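Local coordinates for protein putative rubredoxin reductase (Rhodopseudomonas palustris, PDB 3FG2) that probably uses NADH to reduce the ferredoxin that serves the cytochrome P450 CYP199A2, passing electrons through its bound FAD, at residues A[336-348]-A[388-400]. Numbering follows the deposited sequence.
Sequences AGFDQVVIRGSVA and TPEQAADLSFDLK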
loop_
_atom_site.group_PDB
_atom_site.type_symbol
_atom_site.label_atom_id
_atom_site.label_comp_id
_atom_site.label_asym_id
_atom_site.label_seq_id
_atom_site.Cartn_x
_atom_site.Cartn_y
_atom_site.Cartn_z
ATOM N N ALA A 336 11.549 -8.851 8.083
ATOM C CA ALA A 336 11.566 -8.595 9.522
ATOM C C ALA A 336 12.398 -9.659 10.251
ATOM O O ALA A 336 12.306 -10.851 9.951
ATOM C CB ALA A 336 10.133 -8.575 10.074
ATOM N N GLY A 337 13.219 -9.216 11.197
ATOM C CA GLY A 337 14.037 -10.139 11.958
ATOM C C GLY A 337 15.318 -10.551 11.258
ATOM O O GLY A 337 15.942 -11.545 11.640
ATOM N N PHE A 338 15.714 -9.790 10.240
ATOM C CA PHE A 338 16.938 -10.080 9.490
ATOM C C PHE A 338 18.152 -10.019 10.415
ATOM O O PHE A 338 18.255 -9.110 11.251
ATOM C CB PHE A 338 17.117 -9.058 8.362
ATOM C CG PHE A 338 17.386 -7.655 8.848
ATOM C CD1 PHE A 338 18.692 -7.204 9.029
ATOM C CD2 PHE A 338 16.331 -6.792 9.138
ATOM C CE1 PHE A 338 18.946 -5.913 9.493
ATOM C CE2 PHE A 338 16.571 -5.494 9.606
ATOM C CZ PHE A 338 17.880 -5.053 9.783
ATOM N N ASP A 339 19.065 -10.982 10.270
ATOM C CA ASP A 339 20.273 -10.998 11.091
ATOM C C ASP A 339 21.542 -11.051 10.235
ATOM O O ASP A 339 22.658 -11.094 10.756
ATOM C CB ASP A 339 20.256 -12.166 12.093
ATOM C CG ASP A 339 20.119 -13.521 11.428
ATOM O OD1 ASP A 339 20.516 -13.661 10.248
ATOM O OD2 ASP A 339 19.633 -14.458 12.097
ATOM N N GLN A 340 21.368 -11.035 8.920
ATOM C CA GLN A 340 22.501 -11.057 8.006
ATOM C C GLN A 340 22.081 -10.552 6.633
ATOM O O GLN A 340 21.095 -11.027 6.065
ATOM C CB GLN A 340 23.062 -12.472 7.890
ATOM C CG GLN A 340 24.103 -12.650 6.795
ATOM C CD GLN A 340 24.687 -14.054 6.774
ATOM O OE1 GLN A 340 23.964 -15.049 6.935
ATOM N NE2 GLN A 340 25.995 -14.145 6.565
ATOM N N VAL A 341 22.830 -9.583 6.108
ATOM C CA VAL A 341 22.535 -9.016 4.794
ATOM C C VAL A 341 23.752 -9.061 3.881
ATOM O O VAL A 341 24.834 -8.620 4.251
ATOM C CB VAL A 341 22.052 -7.550 4.909
ATOM C CG1 VAL A 341 21.781 -6.966 3.513
ATOM C CG2 VAL A 341 20.797 -7.492 5.757
ATOM N N VAL A 342 23.561 -9.601 2.683
ATOM C CA VAL A 342 24.632 -9.710 1.697
ATOM C C VAL A 342 24.295 -8.846 0.487
ATOM O O VAL A 342 23.162 -8.848 0.012
ATOM C CB VAL A 342 24.803 -11.168 1.207
ATOM C CG1 VAL A 342 25.799 -11.215 0.068
ATOM C CG2 VAL A 342 25.260 -12.060 2.352
ATOM N N ILE A 343 25.281 -8.112 -0.009
ATOM C CA ILE A 343 25.067 -7.266 -1.174
ATOM C C ILE A 343 25.490 -7.987 -2.447
ATOM O O ILE A 343 26.590 -8.535 -2.520
ATOM C CB ILE A 343 25.891 -5.951 -1.091
ATOM C CG1 ILE A 343 25.370 -5.063 0.044
ATOM C CG2 ILE A 343 25.837 -5.216 -2.433
ATOM C CD1 ILE A 343 23.948 -4.608 -0.139
ATOM N N ARG A 344 24.615 -8.002 -3.445
ATOM C CA ARG A 344 24.953 -8.612 -4.724
ATOM C C ARG A 344 24.910 -7.466 -5.714
ATOM O O ARG A 344 23.932 -6.713 -5.751
ATOM C CB ARG A 344 23.944 -9.682 -5.145
ATOM C CG ARG A 344 24.260 -10.303 -6.512
ATOM C CD ARG A 344 23.290 -11.424 -6.856
ATOM N NE ARG A 344 23.986 -12.689 -7.091
ATOM C CZ ARG A 344 24.411 -13.100 -8.277
ATOM N NH1 ARG A 344 24.202 -12.347 -9.344
ATOM N NH2 ARG A 344 25.057 -14.251 -8.394
ATOM N N GLY A 345 25.967 -7.334 -6.511
ATOM C CA GLY A 345 26.020 -6.260 -7.481
ATOM C C GLY A 345 26.819 -5.104 -6.917
ATOM O O GLY A 345 27.680 -5.302 -6.063
ATOM N N SER A 346 26.523 -3.891 -7.371
ATOM C CA SER A 346 27.256 -2.717 -6.907
ATOM C C SER A 346 26.387 -1.522 -6.569
ATOM O O SER A 346 25.576 -1.082 -7.382
ATOM C CB SER A 346 28.278 -2.286 -7.958
ATOM O OG SER A 346 28.774 -0.991 -7.658
ATOM N N VAL A 347 26.582 -0.987 -5.369
ATOM C CA VAL A 347 25.832 0.175 -4.923
ATOM C C VAL A 347 26.265 1.368 -5.767
ATOM O O VAL A 347 25.435 2.177 -6.196
ATOM C CB VAL A 347 26.109 0.478 -3.442
ATOM C CG1 VAL A 347 25.290 1.675 -2.989
ATOM C CG2 VAL A 347 25.775 -0.736 -2.603
ATOM N N ALA A 348 27.570 1.459 -6.016
ATOM C CA ALA A 348 28.124 2.549 -6.818
ATOM C C ALA A 348 27.534 2.555 -8.220
ATOM O O ALA A 348 27.231 3.616 -8.764
ATOM C CB ALA A 348 29.646 2.431 -6.893
ATOM N N THR A 388 23.001 -19.681 -0.328
ATOM C CA THR A 388 23.877 -19.234 0.746
ATOM C C THR A 388 24.331 -17.798 0.541
ATOM O O THR A 388 24.335 -17.296 -0.582
ATOM C CB THR A 388 25.128 -20.127 0.870
ATOM O OG1 THR A 388 26.062 -19.792 -0.165
ATOM C CG2 THR A 388 24.737 -21.603 0.766
ATOM N N PRO A 389 24.710 -17.113 1.635
ATOM C CA PRO A 389 25.180 -15.722 1.606
ATOM C C PRO A 389 26.409 -15.626 0.715
ATOM O O PRO A 389 26.642 -14.617 0.052
ATOM C CB PRO A 389 25.525 -15.442 3.069
ATOM C CG PRO A 389 24.566 -16.319 3.817
ATOM C CD PRO A 389 24.618 -17.605 3.023
ATOM N N GLU A 390 27.197 -16.697 0.717
ATOM C CA GLU A 390 28.411 -16.768 -0.082
ATOM C C GLU A 390 28.043 -16.775 -1.564
ATOM O O GLU A 390 28.661 -16.090 -2.376
ATOM C CB GLU A 390 29.198 -18.039 0.266
ATOM C CG GLU A 390 29.710 -18.127 1.716
ATOM C CD GLU A 390 28.605 -18.306 2.758
ATOM O OE1 GLU A 390 27.744 -19.201 2.587
ATOM O OE2 GLU A 390 28.611 -17.561 3.766
ATOM N N GLN A 391 27.024 -17.549 -1.910
ATOM C CA GLN A 391 26.578 -17.642 -3.292
ATOM C C GLN A 391 25.927 -16.346 -3.781
ATOM O O GLN A 391 26.117 -15.932 -4.925
ATOM C CB GLN A 391 25.590 -18.799 -3.428
ATOM C CG GLN A 391 26.213 -20.156 -3.174
ATOM C CD GLN A 391 25.192 -21.276 -3.141
ATOM O OE1 GLN A 391 25.531 -22.437 -3.358
ATOM N NE2 GLN A 391 23.941 -20.938 -2.857
ATOM N N ALA A 392 25.157 -15.711 -2.906
ATOM C CA ALA A 392 24.468 -14.474 -3.239
ATOM C C ALA A 392 25.429 -13.378 -3.660
ATOM O O ALA A 392 25.143 -12.614 -4.576
ATOM C CB ALA A 392 23.640 -14.003 -2.048
ATOM N N ALA A 393 26.570 -13.305 -2.989
ATOM C CA ALA A 393 27.552 -12.277 -3.290
ATOM C C ALA A 393 28.381 -12.591 -4.521
ATOM O O ALA A 393 28.930 -11.688 -5.144
ATOM C CB ALA A 393 28.465 -12.071 -2.092
ATOM N N ASP A 394 28.445 -13.868 -4.877
ATOM C CA ASP A 394 29.236 -14.332 -6.017
ATOM C C ASP A 394 28.597 -14.132 -7.395
ATOM O O ASP A 394 27.740 -14.919 -7.820
ATOM C CB ASP A 394 29.570 -15.810 -5.817
ATOM C CG ASP A 394 30.497 -16.345 -6.883
ATOM O OD1 ASP A 394 31.004 -15.530 -7.689
ATOM O OD2 ASP A 394 30.722 -17.576 -6.911
ATOM N N LEU A 395 29.041 -13.098 -8.108
ATOM C CA LEU A 395 28.494 -12.802 -9.431
ATOM C C LEU A 395 28.743 -13.897 -10.450
ATOM O O LEU A 395 28.226 -13.828 -11.562
ATOM C CB LEU A 395 29.043 -11.479 -9.968
ATOM C CG LEU A 395 28.517 -10.224 -9.279
ATOM C CD1 LEU A 395 29.166 -8.986 -9.882
ATOM C CD2 LEU A 395 27.005 -10.170 -9.431
ATOM N N SER A 396 29.538 -14.899 -10.084
ATOM C CA SER A 396 29.806 -16.009 -10.996
ATOM C C SER A 396 28.839 -17.142 -10.661
ATOM O O SER A 396 28.813 -18.171 -11.335
ATOM C CB SER A 396 31.256 -16.493 -10.874
ATOM O OG SER A 396 31.469 -17.205 -9.665
ATOM N N PHE A 397 28.052 -16.948 -9.603
ATOM C CA PHE A 397 27.053 -17.935 -9.214
ATOM C C PHE A 397 25.829 -17.617 -10.054
ATOM O O PHE A 397 25.243 -16.541 -9.919
ATOM C CB PHE A 397 26.694 -17.820 -7.733
ATOM C CG PHE A 397 25.728 -18.880 -7.267
ATOM C CD1 PHE A 397 26.150 -20.198 -7.093
ATOM C CD2 PHE A 397 24.390 -18.570 -7.038
ATOM C CE1 PHE A 397 25.254 -21.192 -6.701
ATOM C CE2 PHE A 397 23.483 -19.558 -6.647
ATOM C CZ PHE A 397 23.915 -20.872 -6.478
ATOM N N ASP A 398 25.449 -18.555 -10.916
ATOM C CA ASP A 398 24.319 -18.384 -11.829
ATOM C C ASP A 398 22.950 -18.547 -11.172
ATOM O O ASP A 398 22.564 -19.645 -10.770
ATOM C CB ASP A 398 24.473 -19.363 -12.998
ATOM C CG ASP A 398 23.348 -19.265 -14.005
ATOM O OD1 ASP A 398 23.092 -18.159 -14.533
ATOM O OD2 ASP A 398 22.721 -20.309 -14.279
ATOM N N LEU A 399 22.212 -17.444 -11.082
ATOM C CA LEU A 399 20.892 -17.460 -10.464
ATOM C C LEU A 399 19.845 -18.189 -11.304
ATOM O O LEU A 399 18.937 -18.810 -10.755
ATOM C CB LEU A 399 20.426 -16.028 -10.163
ATOM C CG LEU A 399 21.317 -15.206 -9.212
ATOM C CD1 LEU A 399 20.749 -13.804 -9.060
ATOM C CD2 LEU A 399 21.411 -15.884 -7.852
ATOM N N LYS A 400 19.964 -18.122 -12.628
ATOM C CA LYS A 400 19.002 -18.806 -13.490
ATOM C C LYS A 400 19.072 -20.314 -13.273
ATOM O O LYS A 400 18.045 -20.973 -13.099
ATOM C CB LYS A 400 19.263 -18.510 -14.969
ATOM C CG LYS A 400 19.085 -17.065 -15.379
ATOM C CD LYS A 400 19.182 -16.947 -16.892
ATOM C CE LYS A 400 19.941 -15.706 -17.303
ATOM N NZ LYS A 400 21.361 -15.753 -16.837
HETATM O O HOH W 1 28.761 -8.822 -5.434
#
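Arg344 reaches from edge strand 340-344 into the turn that follows helix 389-393. Its NE gives a weak, bent hydrogen bond to Ala392 O at 2.8 Å, 122° at the hydrogen. NH2 gives a second weak bond, to Phe397 O near the guanidinium plane, also 2.8 Å long. Asp394 O lies equally close to NH2, but at a poor angle. Leu399 CD1 covers one guanidinium face, 3.8 Å from NH1, and Leu395 CD2 covers the opposite face. The Arg344 side chain is extended as far as CD and bends at chi3 (-122°), which turns the guanidinium in among these carbonyls. Past Arg344, a water accepts weakly from Gly345 N and donates to Ala393 O.

Val342 supplies the apolar part. Its CG2 presses on Pro389 CB at a tight 3.5 Å, while CG1 meets Ala393 CB. The extended Gln340 side chain crosses Pro389 at about a right angle, with OE1 3.4 Å from Pro389 CG.

The turn has its own bracing. Phe397 N bonds to Asp394 O in a type I turn. Asp394 OD1 accepts from Ser396 N, an Asx turn, and also from Ser396 OG. Ala392 also packs on Phe355 and Tyr357 of the neighbouring strand 351-358, and Arg344 touches Asp373 of helix 371-380. The contact thus joins the C-terminal helices to the edge of the antiparallel sheet in the reductase C-terminal domain, away from the FAD. Two weak bonds and a nearby third carbonyl surround the guanidinium, whose charge the carbonyl dipoles probably offset.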